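Local structure of allantoin racemase (Pseudomonas fluorescens, 5LG5) at residues 102-105 against 109-112; 121-126 against 137-142; 142-147 against 157-162; 166-171 against 192-197. The protein racemises allantoin, interconverting its two enantiomers, and probably acts likewise on other hydantoins substituted at position 5. All coordinates share one frame; numbering follows the deposited sequence.

Contact 1. Residues 102-105 against 109-112; sequences TAMF and AYSV
Met104 meets Tyr110 through an oblique Met-aromatic contact: SD lies 5.3 Å from the centroid of the Tyr110 ring and 67° off the ring normal, so the sulfur stands well to one side of the ring axis. The pair closes a helix-to-strand turn in this alpha/beta fold, where helix 95-103 gives way to a loop and, after residues 106-109, the chain enters strand 110-114 of a parallel sheet. The methionine chain crosses the tyrosine at a slant, with CG of Met104 3.8 Å from CD1 of Tyr110. Lower down, Ala103 sits nearest Tyr110 along the backbone, and the CB atoms of Ala103 and Tyr110 approach to 3.9 Å. The tyrosine torsion explains the double contact: CG is wedged between the backbone N and the carbonyl carbon (chi1 71°), which keeps the ring beside the 102-105 segment while CB faces Ala103. No hydrogen bond joins the segments; the phenol OH is held instead by the carbonyl O of Leu132. All three touching residues are buried. Ala103 also rests on Val175 and Cys177 of the neighbouring strand, and Met104 packs on Ala130 of a neighbouring subunit, so the turn lies between the sheet and a subunit interface. At the edge across from the methionine, beside CD2 and CE2 of Tyr110, CG2 of Val112 lies in the ring plane.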
loop_
_atom_site.group_PDB
_atom_site.type_symbol
_atom_site.label_atom_id
_atom_site.label_comp_id
_atom_site.label_asym_id
_atom_site.label_seq_id
_atom_site.Cartn_x
_atom_site.Cartn_y
_atom_site.Cartn_z
ATOM N N THR E 102 -8.732 -11.335 -16.513
ATOM C CA THR E 102 -9.013 -11.018 -17.911
ATOM C C THR E 102 -9.642 -9.632 -18.066
ATOM O O THR E 102 -9.323 -8.943 -19.017
ATOM C CB THR E 102 -9.761 -12.126 -18.737
ATOM O OG1 THR E 102 -11.083 -11.704 -19.085
ATOM C CG2 THR E 102 -9.768 -13.460 -18.038
ATOM N N ALA E 103 -10.486 -9.207 -17.123
ATOM C CA ALA E 103 -11.046 -7.844 -17.173
ATOM C C ALA E 103 -9.945 -6.773 -17.187
ATOM O O ALA E 103 -10.077 -5.709 -17.805
ATOM C CB ALA E 103 -12.017 -7.605 -16.006
ATOM N N MET E 104 -8.849 -7.064 -16.505
ATOM C CA MET E 104 -7.740 -6.122 -16.439
ATOM C C MET E 104 -7.062 -5.888 -17.790
ATOM O O MET E 104 -6.383 -4.876 -17.984
ATOM C CB MET E 104 -6.740 -6.543 -15.363
ATOM C CG MET E 104 -7.207 -6.207 -13.937
ATOM S SD MET E 104 -6.252 -7.078 -12.693
ATOM C CE MET E 104 -4.586 -6.702 -13.243
ATOM N N PHE E 105 -7.236 -6.817 -18.729
ATOM C CA PHE E 105 -6.739 -6.576 -20.087
ATOM C C PHE E 105 -7.642 -5.638 -20.884
ATOM O O PHE E 105 -7.257 -5.152 -21.945
ATOM C CB PHE E 105 -6.523 -7.894 -20.846
ATOM C CG PHE E 105 -5.331 -8.684 -20.351
ATOM C CD1 PHE E 105 -5.503 -9.789 -19.519
ATOM C CD2 PHE E 105 -4.041 -8.311 -20.704
ATOM C CE1 PHE E 105 -4.408 -10.507 -19.059
ATOM C CE2 PHE E 105 -2.932 -9.028 -20.247
ATOM C CZ PHE E 105 -3.116 -10.121 -19.425
ATOM N N ALA E 109 -10.002 0.018 -15.045
ATOM C CA ALA E 109 -10.511 -0.446 -13.761
ATOM C C ALA E 109 -11.710 -1.360 -13.985
ATOM O O ALA E 109 -12.462 -1.174 -14.955
ATOM C CB ALA E 109 -10.897 0.761 -12.870
ATOM N N TYR E 110 -11.877 -2.360 -13.115
ATOM C CA TYR E 110 -13.025 -3.266 -13.209
ATOM C C TYR E 110 -13.833 -3.221 -11.912
ATOM O O TYR E 110 -13.306 -2.880 -10.855
ATOM C CB TYR E 110 -12.590 -4.710 -13.528
ATOM C CG TYR E 110 -11.884 -5.392 -12.371
ATOM C CD1 TYR E 110 -10.508 -5.327 -12.245
ATOM C CD2 TYR E 110 -12.597 -6.088 -11.400
ATOM C CE1 TYR E 110 -9.858 -5.924 -11.191
ATOM C CE2 TYR E 110 -11.946 -6.703 -10.340
ATOM C CZ TYR E 110 -10.579 -6.610 -10.251
ATOM O OH TYR E 110 -9.924 -7.204 -9.211
ATOM N N SER E 111 -15.115 -3.557 -11.994
ATOM C CA SER E 111 -15.924 -3.732 -10.791
ATOM C C SER E 111 -16.555 -5.106 -10.791
ATOM O O SER E 111 -16.821 -5.690 -11.841
ATOM C CB SER E 111 -17.013 -2.649 -10.644
ATOM O OG SER E 111 -16.473 -1.415 -10.202
ATOM N N VAL E 112 -16.756 -5.641 -9.603
ATOM C CA VAL E 112 -17.406 -6.916 -9.462
ATOM C C VAL E 112 -18.812 -6.697 -8.945
ATOM O O VAL E 112 -19.013 -5.956 -7.990
ATOM C CB VAL E 112 -16.620 -7.815 -8.483
ATOM C CG1 VAL E 112 -17.291 -9.180 -8.354
ATOM C CG2 VAL E 112 -15.159 -7.947 -8.944
#

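Contact 2. Residues 121-126 against 137-142; sequences PLIEDR and ASVRAS
Helix 120-129 comes closest to strand 136-141 at Glu124 and Val139, whose CA atoms are 6.9 Å apart. Val139 points at the helix and divides its two methyl groups between neighbouring residues: CG1 of Val139 lies 3.9 Å from CG2 of Ile123, while CG2 of Val139 is 3.9 Å from CG of Glu124. The Val139 torsion sets this fork, with CG1 opposite the backbone N (chi1 177°) and CG2 opposite the carbonyl carbon. Both pairs meet at a slant. The two elements belong to a beta-alpha-beta unit made of strand 110-114, helix 120-129 and strand 136-141, and Val139 also touches Val112 of the first strand. Beyond CG the glutamate runs extended (chi2 171°) toward the strand, and a water donates to OE2 of Glu124 at 2.6 Å and accepts from N of Val139 at 2.9 Å. Residues Ser138 and Arg140 make their backbone bonds with strand 110-114, so the Val139 N-H, on the other side of this strand, outermost in the sheet within the chain, is met by solvent bound to the helix. Shortening Val139 to an alanine would probably open a gap beneath the helix, leaving Ile123 CG2 and Glu124 CG without the methyl groups they rest on. On the same helix, Asp125 OD1 bonds His108 NE2 of a neighbouring subunit.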
loop_
_atom_site.group_PDB
_atom_site.type_symbol
_atom_site.label_atom_id
_atom_site.label_comp_id
_atom_site.label_asym_id
_atom_site.label_seq_id
_atom_site.Cartn_x
_atom_site.Cartn_y
_atom_site.Cartn_z
ATOM N N PRO E 121 -17.098 -8.308 1.366
ATOM C CA PRO E 121 -15.750 -8.298 1.951
ATOM C C PRO E 121 -14.967 -9.588 1.686
ATOM O O PRO E 121 -13.738 -9.546 1.615
ATOM C CB PRO E 121 -16.008 -8.078 3.455
ATOM C CG PRO E 121 -17.443 -8.433 3.671
ATOM C CD PRO E 121 -18.142 -8.076 2.385
ATOM N N LEU E 122 -15.664 -10.705 1.515
ATOM C CA LEU E 122 -15.009 -11.968 1.186
ATOM C C LEU E 122 -14.326 -11.847 -0.189
ATOM O O LEU E 122 -13.180 -12.269 -0.379
ATOM C CB LEU E 122 -16.024 -13.118 1.165
ATOM C CG LEU E 122 -16.749 -13.612 2.438
ATOM C CD1 LEU E 122 -16.714 -15.124 2.607
ATOM C CD2 LEU E 122 -16.318 -12.895 3.694
ATOM N N ILE E 123 -15.048 -11.296 -1.159
ATOM C CA ILE E 123 -14.486 -11.090 -2.499
ATOM C C ILE E 123 -13.334 -10.091 -2.472
ATOM O O ILE E 123 -12.287 -10.320 -3.083
ATOM C CB ILE E 123 -15.582 -10.652 -3.482
ATOM C CG1 ILE E 123 -16.615 -11.780 -3.591
ATOM C CG2 ILE E 123 -14.995 -10.279 -4.855
ATOM C CD1 ILE E 123 -17.923 -11.359 -4.230
ATOM N N GLU E 124 -13.525 -8.991 -1.756
ATOM C CA GLU E 124 -12.466 -8.002 -1.574
ATOM C C GLU E 124 -11.209 -8.679 -1.011
ATOM O O GLU E 124 -10.106 -8.454 -1.503
ATOM C CB GLU E 124 -12.937 -6.874 -0.656
ATOM C CG GLU E 124 -13.995 -5.964 -1.278
ATOM C CD GLU E 124 -14.596 -5.008 -0.279
ATOM O OE1 GLU E 124 -14.439 -5.264 0.941
ATOM O OE2 GLU E 124 -15.235 -4.014 -0.709
ATOM N N ASP E 125 -11.381 -9.521 0.004
ATOM C CA ASP E 125 -10.231 -10.201 0.600
ATOM C C ASP E 125 -9.528 -11.160 -0.388
ATOM O O ASP E 125 -8.300 -11.162 -0.486
ATOM C CB ASP E 125 -10.627 -10.931 1.896
ATOM C CG ASP E 125 -10.836 -9.985 3.088
ATOM O OD1 ASP E 125 -11.378 -10.454 4.117
ATOM O OD2 ASP E 125 -10.485 -8.787 3.012
ATOM N N ARG E 126 -10.297 -11.946 -1.141
ATOM C CA ARG E 126 -9.703 -12.874 -2.114
ATOM C C ARG E 126 -8.934 -12.160 -3.244
ATOM O O ARG E 126 -7.893 -12.639 -3.698
ATOM C CB ARG E 126 -10.760 -13.829 -2.709
ATOM C CG ARG E 126 -11.375 -14.831 -1.704
ATOM C CD ARG E 126 -10.324 -15.669 -0.969
ATOM N NE ARG E 126 -9.640 -16.620 -1.854
ATOM C CZ ARG E 126 -8.656 -17.434 -1.464
ATOM N NH1 ARG E 126 -8.227 -17.401 -0.213
ATOM N NH2 ARG E 126 -8.095 -18.276 -2.326
ATOM N N ALA E 137 -12.291 -1.202 -9.161
ATOM C CA ALA E 137 -12.976 0.037 -8.793
ATOM C C ALA E 137 -13.945 -0.168 -7.616
ATOM O O ALA E 137 -14.144 0.734 -6.800
ATOM C CB ALA E 137 -13.704 0.623 -9.995
ATOM N N SER E 138 -14.546 -1.353 -7.541
ATOM C CA SER E 138 -15.477 -1.684 -6.471
ATOM C C SER E 138 -15.964 -3.118 -6.583
ATOM O O SER E 138 -15.905 -3.741 -7.650
ATOM C CB SER E 138 -16.685 -0.734 -6.483
ATOM O OG SER E 138 -17.362 -0.777 -7.727
ATOM N N VAL E 139 -16.436 -3.641 -5.460
ATOM C CA VAL E 139 -17.194 -4.871 -5.450
ATOM C C VAL E 139 -18.567 -4.515 -4.935
ATOM O O VAL E 139 -18.699 -3.996 -3.827
ATOM C CB VAL E 139 -16.541 -5.920 -4.539
ATOM C CG1 VAL E 139 -17.404 -7.220 -4.480
ATOM C CG2 VAL E 139 -15.132 -6.196 -5.018
ATOM N N ARG E 140 -19.587 -4.757 -5.746
ATOM C CA ARG E 140 -20.939 -4.340 -5.396
ATOM C C ARG E 140 -21.898 -5.508 -5.337
ATOM O O ARG E 140 -21.819 -6.436 -6.147
ATOM C CB ARG E 140 -21.467 -3.335 -6.413
ATOM C CG ARG E 140 -20.755 -2.019 -6.404
ATOM C CD ARG E 140 -21.474 -1.050 -7.307
ATOM N NE ARG E 140 -21.116 0.314 -6.974
ATOM C CZ ARG E 140 -21.918 1.144 -6.327
ATOM N NH1 ARG E 140 -23.135 0.744 -5.980
ATOM N NH2 ARG E 140 -21.507 2.373 -6.053
ATOM N N ALA E 141 -22.837 -5.429 -4.405
ATOM C CA ALA E 141 -23.828 -6.479 -4.248
ATOM C C ALA E 141 -25.152 -6.068 -4.880
ATOM O O ALA E 141 -25.640 -4.971 -4.656
ATOM C CB ALA E 141 -24.024 -6.801 -2.766
ATOM N N SER E 142 -25.740 -6.969 -5.650
ATOM C CA SER E 142 -27.046 -6.711 -6.236
ATOM C C SER E 142 -28.126 -6.733 -5.152
ATOM O O SER E 142 -29.166 -6.099 -5.300
ATOM C CB SER E 142 -27.335 -7.737 -7.331
ATOM O OG SER E 142 -27.433 -9.029 -6.779
HETATM O O HOH W 1 -14.925 -2.934 -3.108
#

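Contact 3. Residues 142-147 against 157-162; sequences SGMAVL and MEAIVR
Two torsions set the approach of Ser142 and Met144 to Ala159: Ser142 carries OG between its backbone N and carbonyl carbon (chi1 65°), which turns the hydroxyl away from the helix, and Met144 bends at chi2 (-118°), well off the staggered values, bringing its thioether over the alanine. CG of Met144 is 3.7 Å from CB of Ala159, and SD of Met144 follows at 3.9 Å from that same CB. From another side the carbonyl O of Ser142 comes within 3.6 Å of Ala159 CB, so one methyl group meets both a backbone oxygen and a methionine. Next along the helix, CB of Ser142 lies 3.9 Å from CG1 of Ile160. The segments thus join the loop leaving strand 136-141 to helix 153-171, which carries the chain onward to strand 175-179 in a beta-alpha-beta connection of the parallel sheet. A water crosses the seam, donating to O of Ser142 at 3.1 Å and to O of Ala159 at 2.9 Å, and so ties the loop to a helix carbonyl without a direct bond between them. Within the loop, OG of Ser142 takes a weak hydrogen bond from N of Met144 (3.4 Å), in the manner of an ST turn, and it is also bonded to the carbonyl O of Thr114 on the adjacent strand. Between Ser142 and Met144, Gly143 adopts a positive phi of 95°, where any CB would press on the carbonyl O of Ser142. Farther out, Ala145 packs on Arg229 of a neighbouring subunit, and Ile160 rests on Ile190 of helix 187-194.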
loop_
_atom_site.group_PDB
_atom_site.type_symbol
_atom_site.label_atom_id
_atom_site.label_comp_id
_atom_site.label_asym_id
_atom_site.label_seq_id
_atom_site.Cartn_x
_atom_site.Cartn_y
_atom_site.Cartn_z
ATOM N N SER E 142 -25.740 -6.969 -5.650
ATOM C CA SER E 142 -27.046 -6.711 -6.236
ATOM C C SER E 142 -28.126 -6.733 -5.152
ATOM O O SER E 142 -29.166 -6.099 -5.300
ATOM C CB SER E 142 -27.335 -7.737 -7.331
ATOM O OG SER E 142 -27.433 -9.029 -6.779
ATOM N N GLY E 143 -27.892 -7.493 -4.082
ATOM C CA GLY E 143 -28.849 -7.591 -2.991
ATOM C C GLY E 143 -29.770 -8.790 -3.145
ATOM O O GLY E 143 -30.741 -8.956 -2.400
ATOM N N MET E 144 -29.454 -9.639 -4.111
ATOM C CA MET E 144 -30.245 -10.833 -4.365
ATOM C C MET E 144 -29.419 -12.062 -4.034
ATOM O O MET E 144 -28.248 -12.138 -4.412
ATOM C CB MET E 144 -30.653 -10.909 -5.838
ATOM C CG MET E 144 -31.070 -9.591 -6.450
ATOM S SD MET E 144 -32.780 -9.622 -6.996
ATOM C CE MET E 144 -33.626 -9.610 -5.423
ATOM N N ALA E 145 -30.011 -13.018 -3.325
ATOM C CA ALA E 145 -29.306 -14.255 -2.996
ATOM C C ALA E 145 -29.013 -15.061 -4.255
ATOM O O ALA E 145 -29.681 -14.885 -5.282
ATOM C CB ALA E 145 -30.095 -15.090 -1.996
ATOM N N VAL E 146 -28.011 -15.940 -4.168
ATOM C CA VAL E 146 -27.600 -16.773 -5.296
ATOM C C VAL E 146 -28.772 -17.522 -5.942
ATOM O O VAL E 146 -28.930 -17.498 -7.165
ATOM C CB VAL E 146 -26.519 -17.797 -4.875
ATOM C CG1 VAL E 146 -26.180 -18.716 -6.030
ATOM C CG2 VAL E 146 -25.256 -17.080 -4.377
ATOM N N LEU E 147 -29.606 -18.162 -5.129
ATOM C CA LEU E 147 -30.687 -18.986 -5.671
ATOM C C LEU E 147 -31.794 -18.145 -6.285
ATOM O O LEU E 147 -32.551 -18.623 -7.129
ATOM C CB LEU E 147 -31.259 -19.911 -4.592
ATOM C CG LEU E 147 -30.273 -20.891 -3.949
ATOM C CD1 LEU E 147 -30.974 -21.678 -2.864
ATOM C CD2 LEU E 147 -29.705 -21.828 -5.009
ATOM N N MET E 157 -31.722 -9.880 -12.688
ATOM C CA MET E 157 -30.999 -9.239 -13.768
ATOM C C MET E 157 -31.018 -7.715 -13.610
ATOM O O MET E 157 -29.999 -7.041 -13.782
ATOM C CB MET E 157 -31.597 -9.683 -15.103
ATOM C CG MET E 157 -31.103 -8.917 -16.307
ATOM S SD MET E 157 -29.332 -8.989 -16.637
ATOM C CE MET E 157 -29.126 -10.747 -16.885
ATOM N N GLU E 158 -32.184 -7.170 -13.285
ATOM C CA GLU E 158 -32.300 -5.738 -13.068
ATOM C C GLU E 158 -31.441 -5.235 -11.903
ATOM O O GLU E 158 -30.798 -4.188 -12.012
ATOM C CB GLU E 158 -33.769 -5.356 -12.863
ATOM C CG GLU E 158 -34.051 -3.876 -13.009
ATOM C CD GLU E 158 -33.530 -3.266 -14.305
ATOM O OE1 GLU E 158 -33.614 -3.912 -15.373
ATOM O OE2 GLU E 158 -33.040 -2.117 -14.251
ATOM N N ALA E 159 -31.430 -5.969 -10.796
ATOM C CA ALA E 159 -30.632 -5.577 -9.636
ATOM C C ALA E 159 -29.140 -5.580 -9.973
ATOM O O ALA E 159 -28.388 -4.704 -9.530
ATOM C CB ALA E 159 -30.914 -6.497 -8.463
ATOM N N ILE E 160 -28.724 -6.569 -10.758
ATOM C CA ILE E 160 -27.343 -6.670 -11.191
ATOM C C ILE E 160 -27.027 -5.490 -12.112
ATOM O O ILE E 160 -26.031 -4.786 -11.910
ATOM C CB ILE E 160 -27.075 -8.007 -11.922
ATOM C CG1 ILE E 160 -27.270 -9.199 -10.987
ATOM C CG2 ILE E 160 -25.679 -8.025 -12.548
ATOM C CD1 ILE E 160 -27.184 -10.547 -11.703
ATOM N N VAL E 161 -27.898 -5.244 -13.095
ATOM C CA VAL E 161 -27.695 -4.116 -14.012
ATOM C C VAL E 161 -27.583 -2.796 -13.271
ATOM O O VAL E 161 -26.695 -1.995 -13.590
ATOM C CB VAL E 161 -28.792 -4.038 -15.141
ATOM C CG1 VAL E 161 -28.741 -2.716 -15.911
ATOM C CG2 VAL E 161 -28.686 -5.234 -16.093
ATOM N N ARG E 162 -28.419 -2.584 -12.253
ATOM C CA ARG E 162 -28.338 -1.329 -11.500
ATOM C C ARG E 162 -26.986 -1.148 -10.832
ATOM O O ARG E 162 -26.433 -0.051 -10.860
ATOM C CB ARG E 162 -29.457 -1.161 -10.455
ATOM C CG ARG E 162 -29.264 0.161 -9.655
ATOM C CD ARG E 162 -30.407 0.585 -8.706
ATOM N NE ARG E 162 -30.647 -0.330 -7.592
ATOM C CZ ARG E 162 -31.612 -1.248 -7.581
ATOM N NH1 ARG E 162 -32.433 -1.347 -8.619
ATOM N NH2 ARG E 162 -31.770 -2.054 -6.534
HETATM O O HOH W 2 -29.229 -3.557 -7.020
#

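Contact 4. Residues 166-171 against 192-197; sequences LAIRED and QRTGVP
One methyl group, CD1 of Ile168, makes every close contact here. It lies 3.7 Å from CB of Thr194 and 4.1 Å from CG2 of Thr194, and it stands 3.9 Å from both CG1 and CG2 of Val196. Against Val196 the approach is tip to tip, whereas the threonine is met at a slant. The isoleucine reaches this far because its CG1 lies opposite the carbonyl carbon and the chain then runs on nearly extended (chi2 159°), carrying CD1 off helix 153-171 to the end of helix 187-194. Around this first shell, the backbone sets the positions. Gly195 is the first residue to leave the helical conformation after helix 187-194, with a positive phi (80°), and the turn there brings Val196 back beside Thr194 just before the chain enters strand 198-199 of the parallel sheet. The threonine is fixed from behind: its OG1 bonds the carbonyl O of Ile190 one turn earlier, leaving the carbon side of the residue toward Ile168. Thr194 also rests on Ala164, one turn before Ile168 on helix 153-171, and Val196 in turn packs on Ile222 of a neighbouring subunit. No hydrogen bond or ion pair joins these two segments, so Ile168 is held against Thr194 and Val196 by apolar packing, and the one hydroxyl among the touching residues is satisfied within its own helix.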
loop_
_atom_site.group_PDB
_atom_site.type_symbol
_atom_site.label_atom_id
_atom_site.label_comp_id
_atom_site.label_asym_id
_atom_site.label_seq_id
_atom_site.Cartn_x
_atom_site.Cartn_y
_atom_site.Cartn_z
ATOM N N LEU E 166 -24.133 1.709 -11.536
ATOM C CA LEU E 166 -23.563 2.521 -10.469
ATOM C C LEU E 166 -22.043 2.402 -10.452
ATOM O O LEU E 166 -21.327 3.386 -10.248
ATOM C CB LEU E 166 -24.148 2.111 -9.114
ATOM C CG LEU E 166 -25.622 2.433 -8.866
ATOM C CD1 LEU E 166 -26.102 1.808 -7.560
ATOM C CD2 LEU E 166 -25.833 3.951 -8.823
ATOM N N ALA E 167 -21.558 1.189 -10.677
ATOM C CA ALA E 167 -20.127 0.945 -10.711
ATOM C C ALA E 167 -19.463 1.779 -11.807
ATOM O O ALA E 167 -18.430 2.419 -11.580
ATOM C CB ALA E 167 -19.858 -0.536 -10.919
ATOM N N ILE E 168 -20.081 1.802 -12.982
ATOM C CA ILE E 168 -19.557 2.580 -14.101
ATOM C C ILE E 168 -19.599 4.075 -13.795
ATOM O O ILE E 168 -18.580 4.783 -13.881
ATOM C CB ILE E 168 -20.373 2.286 -15.385
ATOM C CG1 ILE E 168 -20.215 0.822 -15.776
ATOM C CG2 ILE E 168 -19.988 3.223 -16.518
ATOM C CD1 ILE E 168 -21.322 0.301 -16.681
ATOM N N ARG E 169 -20.770 4.545 -13.382
ATOM C CA ARG E 169 -20.989 5.972 -13.170
ATOM C C ARG E 169 -20.240 6.522 -11.962
ATOM O O ARG E 169 -19.497 7.499 -12.073
ATOM C CB ARG E 169 -22.489 6.246 -13.018
ATOM C CG ARG E 169 -22.837 7.673 -12.651
ATOM C CD ARG E 169 -24.331 7.933 -12.790
ATOM N NE ARG E 169 -25.017 7.749 -11.515
ATOM C CZ ARG E 169 -24.975 8.600 -10.493
ATOM N NH1 ARG E 169 -24.256 9.720 -10.568
ATOM N NH2 ARG E 169 -25.642 8.315 -9.380
ATOM N N GLU E 170 -20.420 5.875 -10.815
ATOM C CA GLU E 170 -19.850 6.360 -9.566
ATOM C C GLU E 170 -18.438 5.854 -9.280
ATOM O O GLU E 170 -17.602 6.595 -8.767
ATOM C CB GLU E 170 -20.792 6.040 -8.408
ATOM C CG GLU E 170 -22.156 6.684 -8.574
ATOM C CD GLU E 170 -23.088 6.356 -7.440
ATOM O OE1 GLU E 170 -22.715 5.500 -6.604
ATOM O OE2 GLU E 170 -24.181 6.965 -7.378
ATOM N N ASP E 171 -18.174 4.588 -9.572
ATOM C CA ASP E 171 -16.881 4.012 -9.236
ATOM C C ASP E 171 -15.872 4.072 -10.387
ATOM O O ASP E 171 -14.703 3.703 -10.212
ATOM C CB ASP E 171 -17.041 2.566 -8.754
ATOM C CG ASP E 171 -18.054 2.431 -7.638
ATOM O OD1 ASP E 171 -18.218 3.406 -6.887
ATOM O OD2 ASP E 171 -18.685 1.355 -7.511
ATOM N N GLN E 192 -24.977 -5.467 -23.085
ATOM C CA GLN E 192 -25.916 -4.744 -23.935
ATOM C C GLN E 192 -26.600 -3.631 -23.157
ATOM O O GLN E 192 -26.846 -2.547 -23.679
ATOM C CB GLN E 192 -26.952 -5.700 -24.533
ATOM C CG GLN E 192 -26.448 -6.508 -25.720
ATOM C CD GLN E 192 -25.961 -5.631 -26.874
ATOM O OE1 GLN E 192 -24.830 -5.132 -26.864
ATOM N NE2 GLN E 192 -26.836 -5.405 -27.852
ATOM N N ARG E 193 -26.879 -3.913 -21.889
ATOM C CA ARG E 193 -27.595 -2.990 -21.025
ATOM C C ARG E 193 -26.682 -1.889 -20.452
ATOM O O ARG E 193 -27.169 -0.823 -20.079
ATOM C CB ARG E 193 -28.325 -3.791 -19.930
ATOM C CG ARG E 193 -29.590 -4.515 -20.448
ATOM C CD ARG E 193 -30.193 -5.528 -19.449
ATOM N NE ARG E 193 -31.133 -4.978 -18.459
ATOM C CZ ARG E 193 -32.091 -5.698 -17.870
ATOM N NH1 ARG E 193 -32.269 -6.964 -18.228
ATOM N NH2 ARG E 193 -32.913 -5.150 -16.980
ATOM N N THR E 194 -25.369 -2.139 -20.395
ATOM C CA THR E 194 -24.403 -1.165 -19.842
ATOM C C THR E 194 -23.481 -0.473 -20.847
ATOM O O THR E 194 -23.027 0.647 -20.608
ATOM C CB THR E 194 -23.496 -1.811 -18.768
ATOM O OG1 THR E 194 -22.817 -2.944 -19.332
ATOM C CG2 THR E 194 -24.329 -2.261 -17.581
ATOM N N GLY E 195 -23.162 -1.158 -21.941
ATOM C CA GLY E 195 -22.221 -0.638 -22.920
ATOM C C GLY E 195 -20.738 -0.783 -22.591
ATOM O O GLY E 195 -19.901 -0.100 -23.197
ATOM N N VAL E 196 -20.407 -1.660 -21.641
ATOM C CA VAL E 196 -19.007 -1.978 -21.310
ATOM C C VAL E 196 -18.764 -3.493 -21.403
ATOM O O VAL E 196 -19.721 -4.266 -21.367
ATOM C CB VAL E 196 -18.609 -1.435 -19.909
ATOM C CG1 VAL E 196 -18.940 0.035 -19.807
ATOM C CG2 VAL E 196 -19.305 -2.222 -18.802
ATOM N N PRO E 197 -17.494 -3.925 -21.555
ATOM C CA PRO E 197 -17.242 -5.376 -21.555
ATOM C C PRO E 197 -17.649 -6.015 -20.233
ATOM O O PRO E 197 -17.412 -5.433 -19.180
ATOM C CB PRO E 197 -15.719 -5.478 -21.716
ATOM C CG PRO E 197 -15.292 -4.150 -22.293
ATOM C CD PRO E 197 -16.250 -3.147 -21.713
#

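The four contacts follow one another along the chain and all border the parallel sheet ordered 136-141, 110-114, 175-179, 198-199. Contacts 1 and 2, about 13 Å apart between centres, bring its neighbouring strands 110-114 and 136-141 together with the helices before and after strand 110-114. Contact 3 begins where contact 2 ends, sharing Ser142, and uses helix 153-171, as does contact 4, whose centre is about 15 Å from that of contact 3. Asp171 of contact 4 ties back to Ser138 and Arg140 of contact 2, linking the C-terminal part of the 166-171 segment to the sheet. Contacts 1 and 4 both reach one neighbouring subunit, so packing within this half of the chain continues into the hexamer.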